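Long-range contacts in viral structural protein 4 (Bombyx mori cytoplasmic polyhedrosis virus, PDB 6TZ0), which binds GTP and accompanies the viral RNA-dependent RNA polymerase, probably as a P-loop NTPase that supports transcription of the double-stranded RNA genome: residues H490-D495 with R536-L541; T348-A353 with A499-T504; D450-V455 with L528-T533. All coordinates share one frame; numbering follows the deposited sequence.

Contact 1 of 3, residues H490-D495 with R536-L541; sequences HFNAQD and RLLPAL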
loop_
_atom_site.group_PDB
_atom_site.type_symbol
_atom_site.label_atom_id
_atom_site.label_comp_id
_atom_site.label_asym_id
_atom_site.label_seq_id
_atom_site.Cartn_x
_atom_site.Cartn_y
_atom_site.Cartn_z
ATOM N N HIS B 490 18.205 23.107 14.130
ATOM C CA HIS B 490 17.450 24.350 14.117
ATOM C C HIS B 490 16.107 24.271 13.412
ATOM O O HIS B 490 15.221 25.054 13.750
ATOM C CB HIS B 490 18.247 25.485 13.470
ATOM C CG HIS B 490 19.357 26.015 14.318
ATOM N ND1 HIS B 490 20.685 25.778 14.044
ATOM C CD2 HIS B 490 19.333 26.737 15.461
ATOM C CE1 HIS B 490 21.432 26.379 14.952
ATOM N NE2 HIS B 490 20.636 26.952 15.833
ATOM N N PHE B 491 15.925 23.365 12.455
ATOM C CA PHE B 491 14.690 23.353 11.682
ATOM C C PHE B 491 14.467 21.984 11.062
ATOM O O PHE B 491 15.398 21.196 10.904
ATOM C CB PHE B 491 14.684 24.455 10.617
ATOM C CG PHE B 491 15.874 24.449 9.696
ATOM C CD1 PHE B 491 17.009 25.174 10.012
ATOM C CD2 PHE B 491 15.836 23.771 8.492
ATOM C CE1 PHE B 491 18.094 25.187 9.174
ATOM C CE2 PHE B 491 16.920 23.788 7.646
ATOM C CZ PHE B 491 18.049 24.497 7.990
ATOM N N ASN B 492 13.209 21.725 10.699
ATOM C CA ASN B 492 12.773 20.384 10.329
ATOM C C ASN B 492 13.295 19.909 8.983
ATOM O O ASN B 492 13.141 18.726 8.675
ATOM C CB ASN B 492 11.249 20.289 10.299
ATOM C CG ASN B 492 10.631 20.430 11.660
ATOM O OD1 ASN B 492 9.820 21.315 11.891
ATOM N ND2 ASN B 492 11.020 19.559 12.577
ATOM N N ALA B 493 13.886 20.778 8.166
ATOM C CA ALA B 493 14.431 20.309 6.899
ATOM C C ALA B 493 15.733 19.548 7.083
ATOM O O ALA B 493 16.195 18.901 6.142
ATOM C CB ALA B 493 14.647 21.477 5.943
ATOM N N GLN B 494 16.326 19.605 8.266
ATOM C CA GLN B 494 17.493 18.810 8.599
ATOM C C GLN B 494 17.150 17.371 8.951
ATOM O O GLN B 494 18.060 16.598 9.245
ATOM C CB GLN B 494 18.237 19.475 9.750
ATOM C CG GLN B 494 18.822 20.803 9.361
ATOM C CD GLN B 494 19.439 21.529 10.516
ATOM O OE1 GLN B 494 19.357 21.086 11.654
ATOM N NE2 GLN B 494 20.065 22.657 10.233
ATOM N N ASP B 495 15.872 16.990 8.909
ATOM C CA ASP B 495 15.488 15.599 9.119
ATOM C C ASP B 495 16.017 14.692 8.022
ATOM O O ASP B 495 16.259 13.506 8.263
ATOM C CB ASP B 495 13.969 15.486 9.188
ATOM C CG ASP B 495 13.402 16.088 10.441
ATOM O OD1 ASP B 495 14.103 16.070 11.470
ATOM O OD2 ASP B 495 12.257 16.575 10.401
ATOM N N ARG B 536 10.518 30.377 11.147
ATOM C CA ARG B 536 9.767 30.222 9.909
ATOM C C ARG B 536 10.020 28.867 9.253
ATOM O O ARG B 536 9.196 28.406 8.461
ATOM C CB ARG B 536 10.112 31.391 8.974
ATOM C CG ARG B 536 9.345 31.491 7.658
ATOM C CD ARG B 536 9.609 32.822 6.984
ATOM N NE ARG B 536 8.954 32.947 5.689
ATOM C CZ ARG B 536 9.553 32.716 4.530
ATOM N NH1 ARG B 536 10.826 32.365 4.504
ATOM N NH2 ARG B 536 8.885 32.845 3.396
ATOM N N LEU B 537 11.112 28.192 9.593
ATOM C CA LEU B 537 11.336 26.852 9.072
ATOM C C LEU B 537 11.043 25.727 10.064
ATOM O O LEU B 537 11.182 24.561 9.696
ATOM C CB LEU B 537 12.769 26.721 8.580
ATOM C CG LEU B 537 13.166 27.522 7.360
ATOM C CD1 LEU B 537 14.638 27.360 7.176
ATOM C CD2 LEU B 537 12.399 27.015 6.158
ATOM N N LEU B 538 10.643 26.030 11.297
ATOM C CA LEU B 538 10.414 25.006 12.319
ATOM C C LEU B 538 9.014 25.122 12.907
ATOM O O LEU B 538 8.785 25.932 13.822
ATOM C CB LEU B 538 11.452 25.095 13.434
ATOM C CG LEU B 538 11.428 24.132 14.630
ATOM C CD1 LEU B 538 11.704 22.708 14.225
ATOM C CD2 LEU B 538 12.409 24.561 15.698
ATOM N N PRO B 539 8.058 24.345 12.424
ATOM C CA PRO B 539 6.779 24.199 13.118
ATOM C C PRO B 539 6.915 23.232 14.288
ATOM O O PRO B 539 7.984 22.704 14.573
ATOM C CB PRO B 539 5.863 23.617 12.048
ATOM C CG PRO B 539 6.518 23.902 10.788
ATOM C CD PRO B 539 7.971 23.871 11.040
ATOM N N ALA B 540 5.798 23.000 14.961
ATOM C CA ALA B 540 5.736 22.014 16.037
ATOM C C ALA B 540 5.131 20.710 15.529
ATOM O O ALA B 540 4.079 20.267 15.978
ATOM C CB ALA B 540 4.941 22.571 17.213
ATOM N N LEU B 541 5.818 20.087 14.579
ATOM C CA LEU B 541 5.313 18.886 13.934
ATOM C C LEU B 541 5.916 17.607 14.494
ATOM O O LEU B 541 5.497 16.521 14.093
ATOM C CB LEU B 541 5.544 18.964 12.423
ATOM C CG LEU B 541 4.736 20.082 11.754
ATOM C CD1 LEU B 541 5.036 20.220 10.283
ATOM C CD2 LEU B 541 3.257 19.874 11.959
#
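Phe491 and Leu537 meet where the loop after strand 484-489 passes the chain leaving helix 524-537. The fold resembles that of P-loop NTPases, with a central parallel sheet. Segment 490-495 follows a strand of that sheet directly. The side chain of His490 comes close to Lys355 and Lys359, two residues seen to bind GTP in this protein, and its ring stacks on Tyr534.

The apolar contacts centre on the Phe491 ring. Leu537 CD1 sits over one face, 4.1 Å from the ring centroid of Phe491 and 13° off the ring normal, a CH-pi contact. Gln494 CG covers the opposite face, and Ala493 CB lies in plane at the edge. Phe491 and Leu537 run side by side and point the same way, with Phe491 CB 3.6 Å from Leu537 CB. Phe491 CG stands between its backbone N and carbonyl carbon (chi1 54°), and from there the ring lies beside Leu537.

No hydrogen bond crosses between the segments. The hydrogen bonds within segment 490-495 stay local. A short 3-10 turn is closed by Gln494 N to Phe491 O at 3.2 Å, and His490 N makes a weak bond to Gln494 OE1. Toward the neighbouring chain, Leu541 O accepts a hydrogen bond from Ser616 of the polymerase.

Mixed contacts complete the interface. Leu538 crosses Asn492 at about a right angle, and its two methyls touch different oxygens. Leu538 CD2 lies 3.5 Å from His490 O, while Leu538 CD1 lies 3.3 Å from Asn492 OD1.

Contact 2 of 3, residues T348-A353 with A499-T504; sequences TLVVYA and ARTDTT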
loop_
_atom_site.group_PDB
_atom_site.type_symbol
_atom_site.label_atom_id
_atom_site.label_comp_id
_atom_site.label_asym_id
_atom_site.label_seq_id
_atom_site.Cartn_x
_atom_site.Cartn_y
_atom_site.Cartn_z
ATOM N N THR B 348 20.802 7.620 18.266
ATOM C CA THR B 348 20.917 9.070 18.187
ATOM C C THR B 348 19.570 9.701 18.506
ATOM O O THR B 348 18.536 9.227 18.032
ATOM C CB THR B 348 21.397 9.493 16.790
ATOM O OG1 THR B 348 22.598 8.789 16.461
ATOM C CG2 THR B 348 21.681 10.981 16.736
ATOM N N LEU B 349 19.582 10.748 19.327
ATOM C CA LEU B 349 18.398 11.546 19.616
ATOM C C LEU B 349 18.573 12.919 18.989
ATOM O O LEU B 349 19.523 13.632 19.316
ATOM C CB LEU B 349 18.172 11.689 21.119
ATOM C CG LEU B 349 16.906 12.438 21.526
ATOM C CD1 LEU B 349 15.692 11.630 21.140
ATOM C CD2 LEU B 349 16.899 12.762 23.000
ATOM N N VAL B 350 17.657 13.290 18.102
ATOM C CA VAL B 350 17.652 14.618 17.503
ATOM C C VAL B 350 16.690 15.491 18.291
ATOM O O VAL B 350 15.516 15.143 18.457
ATOM C CB VAL B 350 17.267 14.569 16.018
ATOM C CG1 VAL B 350 17.220 15.970 15.445
ATOM C CG2 VAL B 350 18.257 13.735 15.261
ATOM N N VAL B 351 17.184 16.625 18.782
ATOM C CA VAL B 351 16.406 17.545 19.600
ATOM C C VAL B 351 16.349 18.884 18.882
ATOM O O VAL B 351 17.377 19.549 18.718
ATOM C CB VAL B 351 17.002 17.710 21.001
ATOM C CG1 VAL B 351 16.207 18.723 21.788
ATOM C CG2 VAL B 351 17.029 16.387 21.717
ATOM N N TYR B 352 15.156 19.286 18.461
ATOM C CA TYR B 352 14.950 20.597 17.866
ATOM C C TYR B 352 14.472 21.587 18.915
ATOM O O TYR B 352 13.725 21.238 19.830
ATOM C CB TYR B 352 13.930 20.551 16.736
ATOM C CG TYR B 352 14.374 19.770 15.538
ATOM C CD1 TYR B 352 15.344 20.270 14.696
ATOM C CD2 TYR B 352 13.784 18.560 15.218
ATOM C CE1 TYR B 352 15.751 19.571 13.597
ATOM C CE2 TYR B 352 14.174 17.859 14.110
ATOM C CZ TYR B 352 15.163 18.372 13.305
ATOM O OH TYR B 352 15.568 17.686 12.193
ATOM N N ALA B 353 14.899 22.833 18.759
ATOM C CA ALA B 353 14.508 23.893 19.673
ATOM C C ALA B 353 14.640 25.223 18.956
ATOM O O ALA B 353 15.369 25.345 17.971
ATOM C CB ALA B 353 15.360 23.888 20.941
ATOM N N ALA B 499 21.769 12.376 10.999
ATOM C CA ALA B 499 21.922 10.934 10.873
ATOM C C ALA B 499 20.633 10.190 11.222
ATOM O O ALA B 499 19.708 10.726 11.831
ATOM C CB ALA B 499 23.062 10.443 11.764
ATOM N N ARG B 500 20.597 8.931 10.806
ATOM C CA ARG B 500 19.371 8.150 10.780
ATOM C C ARG B 500 18.916 7.760 12.183
ATOM O O ARG B 500 19.604 7.033 12.903
ATOM C CB ARG B 500 19.576 6.939 9.874
ATOM C CG ARG B 500 20.872 6.192 10.082
ATOM C CD ARG B 500 21.006 5.103 9.059
ATOM N NE ARG B 500 21.131 5.627 7.708
ATOM C CZ ARG B 500 20.979 4.889 6.617
ATOM N NH1 ARG B 500 20.675 3.607 6.726
ATOM N NH2 ARG B 500 21.117 5.431 5.421
ATOM N N THR B 501 17.757 8.285 12.576
ATOM C CA THR B 501 17.175 8.095 13.894
ATOM C C THR B 501 15.773 7.536 13.750
ATOM O O THR B 501 15.240 7.389 12.652
ATOM C CB THR B 501 17.081 9.404 14.682
ATOM O OG1 THR B 501 16.189 10.297 14.005
ATOM C CG2 THR B 501 18.404 10.059 14.779
ATOM N N ASP B 502 15.159 7.265 14.888
ATOM C CA ASP B 502 13.747 6.958 14.941
ATOM C C ASP B 502 13.053 7.824 15.973
ATOM O O ASP B 502 11.834 7.723 16.130
ATOM C CB ASP B 502 13.539 5.479 15.282
ATOM C CG ASP B 502 12.244 4.934 14.757
ATOM O OD1 ASP B 502 11.482 5.698 14.137
ATOM O OD2 ASP B 502 12.009 3.723 14.940
ATOM N N THR B 503 13.798 8.653 16.695
ATOM C CA THR B 503 13.274 9.469 17.782
ATOM C C THR B 503 13.763 10.896 17.603
ATOM O O THR B 503 14.931 11.191 17.868
ATOM C CB THR B 503 13.715 8.926 19.138
ATOM O OG1 THR B 503 15.138 8.786 19.146
ATOM C CG2 THR B 503 13.075 7.590 19.441
ATOM N N THR B 504 12.875 11.778 17.165
ATOM C CA THR B 504 13.151 13.206 17.135
ATOM C C THR B 504 12.047 13.952 17.868
ATOM O O THR B 504 10.859 13.729 17.618
ATOM C CB THR B 504 13.335 13.716 15.693
ATOM O OG1 THR B 504 13.328 15.147 15.668
ATOM C CG2 THR B 504 12.316 13.162 14.750
#
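Thr501 presses its methyl against Thr348, at the start of this pairing between strand 347-353 and the chain entering strand 504-507. Just before Thr501 in the chain, Arg500 makes a cation-pi contact with Phe94 of the polymerase chain. Thr501 OG1 stands between its own backbone N and carbonyl carbon (chi1 64°). CG2 is the branch that faces the strand. Thr501 CG2 lies 3.7 Å from Thr348 CB, and the two side chains cross at about a right angle. The same Thr501 CG2 lies 3.7 Å from Val350 CG2.

Thr503 comes next and meets Leu349. The Leu349 side chain starts away from the segment, but its end returns. Leu349 CD1 lies 3.5 Å from Thr503 OG1. The backbone makes the one hydrogen bond between the segments: Val350 N donates to Thr503 O at 3.4 Å, a weak bond. Helix 326-340 also packs on Thr503, through Val331 and Phe335.

At Thr504 the chain joins the parallel sheet, bridged to Val350. The CA-H of Thr504 points to Val350 O, with Thr504 CA 3.3 Å from that oxygen. The Val350 and Thr504 side chains lie side by side and point the same way. Thr504 OG1 is anti to its backbone N (chi1 168°). It approaches the Tyr352 ring obliquely, 3.2 Å from Tyr352 CE2. Val350 CG1 covers a face of that ring.

Strand 347-353 runs into the GTP-binding loop, as the first strand of a P-loop fold does. Its pairing here rests on one weak hydrogen bond and one CA-H...O contact. Most of the meeting is therefore side-chain packing. Thr501 gives its methyl, while Thr503 and Thr504 set hydroxyl oxygens against Leu349 CD1 and the Tyr352 ring.

Contact 3 of 3, residues D450-V455 with L528-T533; sequences DEMNEV and LFLRDT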
loop_
_atom_site.group_PDB
_atom_site.type_symbol
_atom_site.label_atom_id
_atom_site.label_comp_id
_atom_site.label_asym_id
_atom_site.label_seq_id
_atom_site.Cartn_x
_atom_site.Cartn_y
_atom_site.Cartn_z
ATOM N N ASP B 450 13.697 34.779 2.579
ATOM C CA ASP B 450 13.780 33.944 1.384
ATOM C C ASP B 450 15.211 33.865 0.861
ATOM O O ASP B 450 15.657 32.802 0.413
ATOM C CB ASP B 450 12.839 34.469 0.307
ATOM C CG ASP B 450 11.387 34.264 0.662
ATOM O OD1 ASP B 450 11.098 33.335 1.441
ATOM O OD2 ASP B 450 10.533 35.012 0.146
ATOM N N GLU B 451 15.954 34.967 0.941
ATOM C CA GLU B 451 17.365 34.948 0.572
ATOM C C GLU B 451 18.189 34.125 1.556
ATOM O O GLU B 451 19.133 33.424 1.159
ATOM C CB GLU B 451 17.872 36.383 0.489
ATOM C CG GLU B 451 17.261 37.157 -0.664
ATOM C CD GLU B 451 17.588 38.634 -0.625
ATOM O OE1 GLU B 451 18.109 39.103 0.403
ATOM O OE2 GLU B 451 17.326 39.329 -1.629
ATOM N N MET B 452 17.824 34.174 2.836
ATOM C CA MET B 452 18.464 33.297 3.810
ATOM C C MET B 452 18.136 31.826 3.555
ATOM O O MET B 452 18.989 30.960 3.763
ATOM C CB MET B 452 18.057 33.703 5.221
ATOM C CG MET B 452 18.867 33.033 6.301
ATOM S SD MET B 452 20.585 33.565 6.269
ATOM C CE MET B 452 21.393 32.161 7.025
ATOM N N ASN B 453 16.928 31.518 3.077
ATOM C CA ASN B 453 16.629 30.139 2.695
ATOM C C ASN B 453 17.408 29.721 1.455
ATOM O O ASN B 453 17.765 28.546 1.320
ATOM C CB ASN B 453 15.134 29.949 2.453
ATOM C CG ASN B 453 14.333 30.001 3.723
ATOM O OD1 ASN B 453 14.802 29.592 4.773
ATOM N ND2 ASN B 453 13.097 30.458 3.625
ATOM N N GLU B 454 17.688 30.667 0.556
ATOM C CA GLU B 454 18.554 30.379 -0.586
ATOM C C GLU B 454 19.987 30.092 -0.160
ATOM O O GLU B 454 20.677 29.304 -0.813
ATOM C CB GLU B 454 18.543 31.542 -1.573
ATOM C CG GLU B 454 17.236 31.739 -2.295
ATOM C CD GLU B 454 17.268 32.936 -3.216
ATOM O OE1 GLU B 454 18.275 33.671 -3.193
ATOM O OE2 GLU B 454 16.286 33.148 -3.956
ATOM N N VAL B 455 20.468 30.728 0.906
ATOM C CA VAL B 455 21.822 30.378 1.335
ATOM C C VAL B 455 21.809 29.136 2.229
ATOM O O VAL B 455 22.845 28.480 2.387
ATOM C CB VAL B 455 22.528 31.575 2.004
ATOM C CG1 VAL B 455 22.092 31.773 3.411
ATOM C CG2 VAL B 455 24.033 31.443 1.926
ATOM N N LEU B 528 18.747 37.650 16.210
ATOM C CA LEU B 528 17.296 37.772 16.104
ATOM C C LEU B 528 16.806 37.409 14.705
ATOM O O LEU B 528 15.748 36.780 14.552
ATOM C CB LEU B 528 16.876 39.187 16.477
ATOM C CG LEU B 528 15.381 39.474 16.522
ATOM C CD1 LEU B 528 14.707 38.605 17.557
ATOM C CD2 LEU B 528 15.172 40.924 16.838
ATOM N N PHE B 529 17.583 37.769 13.679
ATOM C CA PHE B 529 17.234 37.429 12.304
ATOM C C PHE B 529 17.267 35.924 12.076
ATOM O O PHE B 529 16.364 35.364 11.438
ATOM C CB PHE B 529 18.185 38.155 11.353
ATOM C CG PHE B 529 17.919 37.894 9.905
ATOM C CD1 PHE B 529 16.789 38.406 9.298
ATOM C CD2 PHE B 529 18.816 37.170 9.142
ATOM C CE1 PHE B 529 16.542 38.173 7.967
ATOM C CE2 PHE B 529 18.573 36.937 7.807
ATOM C CZ PHE B 529 17.437 37.439 7.221
ATOM N N LEU B 530 18.278 35.246 12.623
ATOM C CA LEU B 530 18.351 33.798 12.487
ATOM C C LEU B 530 17.291 33.094 13.313
ATOM O O LEU B 530 16.792 32.049 12.885
ATOM C CB LEU B 530 19.735 33.295 12.874
ATOM C CG LEU B 530 20.804 33.639 11.852
ATOM C CD1 LEU B 530 22.166 33.201 12.326
ATOM C CD2 LEU B 530 20.456 32.985 10.543
ATOM N N ARG B 531 16.936 33.643 14.483
ATOM C CA ARG B 531 15.815 33.115 15.253
ATOM C C ARG B 531 14.530 33.150 14.439
ATOM O O ARG B 531 13.779 32.170 14.411
ATOM C CB ARG B 531 15.650 33.898 16.564
ATOM C CG ARG B 531 14.551 33.364 17.501
ATOM C CD ARG B 531 13.227 34.116 17.372
ATOM N NE ARG B 531 12.139 33.446 18.067
ATOM C CZ ARG B 531 10.856 33.648 17.795
ATOM N NH1 ARG B 531 10.510 34.481 16.827
ATOM N NH2 ARG B 531 9.922 32.995 18.467
ATOM N N ASP B 532 14.258 34.275 13.774
ATOM C CA ASP B 532 13.003 34.385 13.036
ATOM C C ASP B 532 13.004 33.522 11.777
ATOM O O ASP B 532 11.973 32.937 11.424
ATOM C CB ASP B 532 12.724 35.843 12.703
ATOM C CG ASP B 532 12.257 36.632 13.898
ATOM O OD1 ASP B 532 11.612 36.047 14.786
ATOM O OD2 ASP B 532 12.527 37.845 13.944
ATOM N N THR B 533 14.160 33.392 11.116
ATOM C CA THR B 533 14.277 32.498 9.963
ATOM C C THR B 533 14.060 31.040 10.362
ATOM O O THR B 533 13.296 30.305 9.713
ATOM C CB THR B 533 15.651 32.669 9.321
ATOM O OG1 THR B 533 15.839 34.034 8.953
ATOM C CG2 THR B 533 15.785 31.801 8.084
#
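The Phe529 ring touches Met452 across the contact and carries a hydroxyl of its own helix on one face. Thr533 OG1 stands 4.0 Å above the plane of the Phe529 ring, over its centre. Met452 CB approaches the same ring obliquely, 4.2 Å from Phe529 CE2. The other flat group, the Arg531 guanidinium, is engaged within its own helix. Asp532 OD1 lies at its edge and in its plane, in a salt bridge of 2.8 Å to Arg531 NH1. Arg531 also makes a cation-pi contact with Tyr535.

The hydroxyl of Thr533 is fixed by a bond back along the helix. Thr533 OG1 donates to Phe529 O at 2.9 Å, from 35° above the carbonyl plane. Thr533 N reaches that oxygen from the opposite face of the plane. Phe529 O is thus gripped by two donors one turn ahead.

Helix 442-457 and helix 524-537 cross here almost perpendicularly. The local axes pass 10.9 Å apart at a signed angle of -83°. Such a steep crossing confines the contact to a small patch, and Met452 supplies the largest share of it. Ala422 of helix 417-427 also touches Met452.

The Met452 chain bends at chi2 (66°), which sets SD. Beyond it, Met452 CE lies 3.7 Å from Leu530 CD2, and these side chains cross at about a right angle. Leu530 also touches Lys355, a residue seen to bind GTP. Met452 CG packs on Thr533 CG2 at 3.8 Å. Asn453 and Thr533 slide past each other in opposite directions, with Asn453 OD1 4.1 Å from Thr533 CG2.

Overall arrangement
All three contacts are buried, but they sit at different places in the fold. Contact 2 belongs to the central parallel sheet. Contact 1 lies beside that sheet, and contact 3 joins two helices farther from the centre of the chain. Contacts 1 and 3 share helix 524-537 and are tied by the salt bridge between Arg536 and Asp450. Contacts 1 and 2 touch where Phe491 O packs on the Tyr352 ring. Contacts 2 and 3 do not touch. Backbone bonding across the segments occurs in contact 2 alone. Contacts 1 and 3 have no hydrogen bond across the segments. Contact 3 is side chain on side chain and buries the least surface, while contact 1 also sets methyls on oxygens.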